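Local atomic coordinates of Phthiocerol/phenolphthiocerol synthesis polyketide synthase type I PpsC (Mycobacterium tuberculosis, PDB entry 5NJI), a protein that probably dehydrates beta-hydroxyacyl intermediates to trans-2-enoyl products through its dehydratase domain during assembly of the phthiocerol lipids. Residues L171-R179 with Q234-T243. The protein carries 1 engineered substitution. Numbering follows the deposited sequence.
Sequences LDPDDLYQR and QTLGATRTAT. With 8Z2 (~{S}-[2-[3-[[(2~{R})-4-[[[(2~{R},3~{S},4~{R},5~{R})-5-(6-aminopurin-9-yl)-4-oxidanyl-3-phosphonooxy-oxolan-2-yl]methoxy-oxidanyl-phosphoryl]oxy-oxidanyl-phosphoryl]oxy-3,3-dimethyl-2-oxidanyl-butanoyl]amino]propanoylamino]ethyl] (~{E})-dodec-2-enethioate), chain B.
The guanidinium of Arg179 lies between Leu176 CA on one face and Thr243 CG2 on the opposite one, the methyl 3.7 Å above the plane and offset toward the rim. At its edge, Arg179 NH2 donates to Gly237 O over 3.1 Å. That bond stays nearly in the guanidinium plane, yet it reaches the carbonyl from 40° above the carbonyl plane; a bend at chi3 brings NH2 there.

The Tyr177 ring meets Gln234 at its edge: Tyr177 OH gives its proton to Gln234 OE1 over 2.6 Å, in the carbonyl plane, with ring and amide 80° apart. The hydroxyl accepts from Ile194 N, which leaves its own proton for OE1. Gln234 NE2 bonds to Phe191 O and Asp230 OD2, so the amide is held through both oxygen and nitrogen, which sets which way round it lies.

Leu176 fills the middle. With CG anti to the backbone N (chi1 172°), it sets CD1 3.5 Å from Gly237 C and CD2 3.7 Å from Gln234 O. Leu171 CD1 rests on Ala238 CB at 4.0 Å, beside strand 194-200.

Across the turn runs the dodecenoyl chain of the ligand, with CA9 3.7 Å from Gly237 N and its terminal carbon, atom C12, 3.8 Å from Ala242 CB. Helix 173-182 thus backs the turn lining the pocket round the acyl tail in this double-hotdog dehydratase. Gln234 and Gly237, which tie turn to helix, also touch the chain; with the polar ends of Tyr177 and Gln234 satisfied, mainly carbon meets it.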
loop_
_atom_site.group_PDB
_atom_site.type_symbol
_atom_site.label_atom_id
_atom_site.label_comp_id
_atom_site.label_asym_id
_atom_site.label_seq_id
_atom_site.Cartn_x
_atom_site.Cartn_y
_atom_site.Cartn_z
ATOM N N LEU A 171 15.962 17.266 -4.675
ATOM C CA LEU A 171 15.652 17.318 -3.257
ATOM C C LEU A 171 16.470 16.261 -2.523
ATOM O O LEU A 171 16.998 15.321 -3.124
ATOM C CB LEU A 171 14.150 17.103 -3.011
ATOM C CG LEU A 171 13.202 18.076 -3.718
ATOM C CD1 LEU A 171 11.749 17.685 -3.446
ATOM C CD2 LEU A 171 13.454 19.509 -3.270
ATOM N N ASP A 172 16.567 16.422 -1.206
ATOM C CA ASP A 172 17.330 15.503 -0.380
ATOM C C ASP A 172 16.378 14.510 0.274
ATOM O O ASP A 172 15.488 14.936 1.026
ATOM C CB ASP A 172 18.110 16.278 0.678
ATOM C CG ASP A 172 18.920 15.381 1.611
ATOM O OD1 ASP A 172 18.896 14.142 1.464
ATOM O OD2 ASP A 172 19.596 15.933 2.506
ATOM N N PRO A 173 16.498 13.202 0.021
ATOM C CA PRO A 173 15.578 12.258 0.678
ATOM C C PRO A 173 15.575 12.364 2.194
ATOM O O PRO A 173 14.530 12.130 2.810
ATOM C CB PRO A 173 16.085 10.892 0.205
ATOM C CG PRO A 173 16.764 11.173 -1.100
ATOM C CD PRO A 173 17.394 12.518 -0.927
ATOM N N ASP A 174 16.706 12.700 2.825
ATOM C CA ASP A 174 16.704 12.843 4.280
ATOM C C ASP A 174 15.703 13.894 4.737
ATOM O O ASP A 174 15.104 13.756 5.812
ATOM C CB ASP A 174 18.101 13.207 4.789
ATOM C CG ASP A 174 19.145 12.161 4.447
ATOM O OD1 ASP A 174 18.765 11.006 4.166
ATOM O OD2 ASP A 174 20.349 12.492 4.469
ATOM N N ASP A 175 15.511 14.947 3.940
ATOM C CA ASP A 175 14.553 15.987 4.293
ATOM C C ASP A 175 13.124 15.469 4.223
ATOM O O ASP A 175 12.276 15.889 5.017
ATOM C CB ASP A 175 14.696 17.197 3.365
ATOM C CG ASP A 175 15.915 18.048 3.680
ATOM O OD1 ASP A 175 16.525 17.853 4.752
ATOM O OD2 ASP A 175 16.260 18.914 2.846
ATOM N N LEU A 176 12.824 14.598 3.251
ATOM C CA LEU A 176 11.489 14.004 3.189
ATOM C C LEU A 176 11.210 13.161 4.427
ATOM O O LEU A 176 10.169 13.309 5.073
ATOM C CB LEU A 176 11.333 13.171 1.912
ATOM C CG LEU A 176 10.044 12.340 1.813
ATOM C CD1 LEU A 176 8.788 13.204 1.740
ATOM C CD2 LEU A 176 10.100 11.377 0.631
ATOM N N TYR A 177 12.127 12.273 4.789
ATOM C CA TYR A 177 11.887 11.441 5.959
ATOM C C TYR A 177 11.819 12.276 7.233
ATOM O O TYR A 177 11.004 11.990 8.108
ATOM C CB TYR A 177 12.950 10.346 6.035
ATOM C CG TYR A 177 12.730 9.304 4.946
ATOM C CD1 TYR A 177 11.573 8.521 4.942
ATOM C CD2 TYR A 177 13.650 9.118 3.917
ATOM C CE1 TYR A 177 11.343 7.591 3.951
ATOM C CE2 TYR A 177 13.428 8.181 2.920
ATOM C CZ TYR A 177 12.259 7.435 2.931
ATOM O OH TYR A 177 12.049 6.509 1.938
ATOM N N GLN A 178 12.617 13.342 7.333
ATOM C CA GLN A 178 12.506 14.236 8.486
ATOM C C GLN A 178 11.126 14.880 8.555
ATOM O O GLN A 178 10.527 14.967 9.633
ATOM C CB GLN A 178 13.583 15.319 8.424
ATOM C CG GLN A 178 14.920 14.901 8.991
ATOM C CD GLN A 178 15.860 16.071 9.166
ATOM O OE1 GLN A 178 15.783 16.801 10.156
ATOM N NE2 GLN A 178 16.749 16.264 8.199
ATOM N N ARG A 179 10.615 15.371 7.420
ATOM C CA ARG A 179 9.280 15.969 7.402
ATOM C C ARG A 179 8.234 14.958 7.854
ATOM O O ARG A 179 7.365 15.269 8.679
ATOM C CB ARG A 179 8.942 16.501 6.008
ATOM C CG ARG A 179 9.371 17.948 5.771
ATOM C CD ARG A 179 8.630 18.585 4.593
ATOM N NE ARG A 179 8.598 17.730 3.414
ATOM C CZ ARG A 179 9.601 17.590 2.553
ATOM N NH1 ARG A 179 10.738 18.252 2.729
ATOM N NH2 ARG A 179 9.464 16.781 1.508
ATOM N N GLN A 234 5.273 7.302 -0.646
ATOM C CA GLN A 234 6.048 8.307 0.064
ATOM C C GLN A 234 6.424 9.461 -0.846
ATOM O O GLN A 234 6.649 10.572 -0.361
ATOM C CB GLN A 234 7.313 7.689 0.633
ATOM C CG GLN A 234 7.107 6.727 1.777
ATOM C CD GLN A 234 8.372 5.955 2.065
ATOM O OE1 GLN A 234 9.454 6.357 1.661
ATOM N NE2 GLN A 234 8.240 4.815 2.740
ATOM N N THR A 235 6.499 9.210 -2.155
ATOM C CA THR A 235 6.840 10.256 -3.115
ATOM C C THR A 235 5.871 11.423 -3.029
ATOM O O THR A 235 6.241 12.562 -3.337
ATOM C CB THR A 235 6.835 9.688 -4.534
ATOM O OG1 THR A 235 5.500 9.374 -4.913
ATOM C CG2 THR A 235 7.650 8.440 -4.642
ATOM N N LEU A 236 4.626 11.162 -2.622
ATOM C CA LEU A 236 3.630 12.221 -2.535
ATOM C C LEU A 236 4.017 13.262 -1.504
ATOM O O LEU A 236 3.589 14.415 -1.616
ATOM C CB LEU A 236 2.268 11.625 -2.199
ATOM C CG LEU A 236 1.724 10.701 -3.285
ATOM C CD1 LEU A 236 0.467 10.008 -2.765
ATOM C CD2 LEU A 236 1.433 11.432 -4.606
ATOM N N GLY A 237 4.868 12.891 -0.549
ATOM C CA GLY A 237 5.361 13.805 0.461
ATOM C C GLY A 237 6.296 14.867 -0.066
ATOM O O GLY A 237 6.598 15.815 0.665
ATOM N N ALA A 238 6.771 14.727 -1.296
ATOM C CA ALA A 238 7.683 15.701 -1.881
ATOM C C ALA A 238 7.008 16.595 -2.904
ATOM O O ALA A 238 7.677 17.455 -3.483
ATOM C CB ALA A 238 8.875 14.994 -2.525
ATOM N N THR A 239 5.709 16.429 -3.139
ATOM C CA THR A 239 5.007 17.297 -4.072
ATOM C C THR A 239 4.886 18.713 -3.509
ATOM O O THR A 239 5.013 18.950 -2.311
ATOM C CB THR A 239 3.607 16.766 -4.372
ATOM O OG1 THR A 239 2.882 16.648 -3.146
ATOM C CG2 THR A 239 3.686 15.416 -5.103
ATOM N N ARG A 240 4.617 19.664 -4.406
ATOM C CA ARG A 240 4.406 21.039 -3.963
ATOM C C ARG A 240 3.264 21.126 -2.959
ATOM O O ARG A 240 3.371 21.827 -1.949
ATOM C CB ARG A 240 4.134 21.952 -5.157
ATOM C CG ARG A 240 4.028 23.432 -4.758
ATOM C CD ARG A 240 4.426 24.366 -5.891
ATOM N NE ARG A 240 3.766 24.028 -7.147
ATOM C CZ ARG A 240 3.739 24.817 -8.215
ATOM N NH1 ARG A 240 4.326 26.006 -8.187
ATOM N NH2 ARG A 240 3.116 24.419 -9.314
ATOM N N THR A 241 2.157 20.424 -3.217
ATOM C CA THR A 241 1.044 20.445 -2.276
ATOM C C THR A 241 1.494 19.979 -0.898
ATOM O O THR A 241 1.121 20.567 0.124
ATOM C CB THR A 241 -0.091 19.566 -2.804
ATOM O OG1 THR A 241 -0.544 20.087 -4.049
ATOM C CG2 THR A 241 -1.263 19.531 -1.844
ATOM N N ALA A 242 2.318 18.936 -0.852
ATOM C CA ALA A 242 2.752 18.402 0.430
ATOM C C ALA A 242 3.695 19.354 1.150
ATOM O O ALA A 242 3.596 19.525 2.368
ATOM C CB ALA A 242 3.435 17.051 0.236
ATOM N N THR A 243 4.653 19.939 0.434
ATOM C CA THR A 243 5.620 20.793 1.108
ATOM C C THR A 243 4.984 22.123 1.512
ATOM O O THR A 243 5.337 22.687 2.554
ATOM C CB THR A 243 6.856 20.986 0.222
ATOM O OG1 THR A 243 6.476 21.503 -1.055
ATOM C CG2 THR A 243 7.575 19.652 0.004
HETATM C C2 8Z2 B . -18.332 2.439 4.929
HETATM C C4 8Z2 B . -17.871 3.861 6.731
HETATM C C5 8Z2 B . -18.732 3.198 7.466
HETATM C C6 8Z2 B . -19.407 2.191 6.973
HETATM C C8 8Z2 B . -17.955 4.733 8.696
HETATM C C10 8Z2 B . 2.170 12.961 2.710
HETATM C C11 8Z2 B . 1.638 14.131 1.986
HETATM C C12 8Z2 B . 1.382 15.249 2.924
HETATM N N9 8Z2 B . -17.344 4.779 7.516
HETATM N N7 8Z2 B . -18.756 3.720 8.666
HETATM N N3 8Z2 B . -17.650 3.503 5.453
HETATM N N1 8Z2 B . -19.240 1.787 5.713
HETATM N N6 8Z2 B . -20.232 1.629 7.821
HETATM C "C1'" 8Z2 B . -16.320 5.537 6.542
HETATM C "C2'" 8Z2 B . -17.275 6.441 5.861
HETATM O "O2'" 8Z2 B . -16.830 6.216 4.530
HETATM C "C3'" 8Z2 B . -16.971 7.860 6.571
HETATM O "O3'" 8Z2 B . -18.128 8.727 6.387
HETATM C "C4'" 8Z2 B . -15.391 7.890 6.028
HETATM O "O4'" 8Z2 B . -15.037 6.507 6.497
HETATM C "C5'" 8Z2 B . -14.272 8.803 6.504
HETATM O "O5'" 8Z2 B . -13.924 8.698 7.833
HETATM P P1 8Z2 B . -14.808 8.878 9.004
HETATM O O11 8Z2 B . -15.259 7.497 9.129
HETATM O O12 8Z2 B . -16.071 9.633 8.809
HETATM O O6 8Z2 B . -13.995 9.421 10.403
HETATM P P2 8Z2 B . -13.693 8.399 11.615
HETATM O O21 8Z2 B . -14.538 7.058 11.531
HETATM O O22 8Z2 B . -13.728 8.679 12.992
HETATM O O7 8Z2 B . -12.133 8.198 11.172
HETATM C CPA 8Z2 B . -11.352 8.956 10.231
HETATM C CPB 8Z2 B . -9.963 8.264 10.268
HETATM C CP8 8Z2 B . -10.200 6.779 9.937
HETATM C CP7 8Z2 B . -9.005 8.855 9.286
HETATM C CP9 8Z2 B . -9.394 8.404 11.675
HETATM O OP3 8Z2 B . -10.759 6.760 8.683
HETATM C CP6 8Z2 B . -8.925 5.897 9.956
HETATM O OP2 8Z2 B . -8.324 5.797 10.964
HETATM N NP2 8Z2 B . -8.676 5.146 8.894
HETATM C CP5 8Z2 B . -7.583 4.211 8.745
HETATM C CP4 8Z2 B . -6.408 4.900 8.078
HETATM C CP3 8Z2 B . -5.260 3.872 7.951
HETATM O OP1 8Z2 B . -5.210 2.943 8.681
HETATM N NP1 8Z2 B . -4.349 4.078 7.031
HETATM C CP2 8Z2 B . -3.270 3.167 6.798
HETATM C CP1 8Z2 B . -2.203 3.294 7.826
HETATM S S 8Z2 B . -1.358 4.901 7.702
HETATM P P3 8Z2 B . -19.611 8.118 7.113
HETATM O O31 8Z2 B . -19.042 7.554 8.601
HETATM O O32 8Z2 B . -20.170 6.939 6.592
HETATM O O33 8Z2 B . -20.728 9.024 7.395
HETATM C CA1 8Z2 B . -0.510 4.714 6.439
HETATM C CA2 8Z2 B . 0.361 5.861 6.083
HETATM O OA1 8Z2 B . -0.449 3.773 5.714
HETATM C CA3 8Z2 B . 1.161 5.754 4.845
HETATM C CA4 8Z2 B . 1.987 6.917 4.475
HETATM C CA5 8Z2 B . 2.563 6.820 3.085
HETATM C CA6 8Z2 B . 3.348 8.080 2.755
HETATM C CA7 8Z2 B . 2.406 9.254 2.399
HETATM C CA8 8Z2 B . 3.082 10.605 2.517
HETATM C CA9 8Z2 B . 2.311 11.771 1.839
#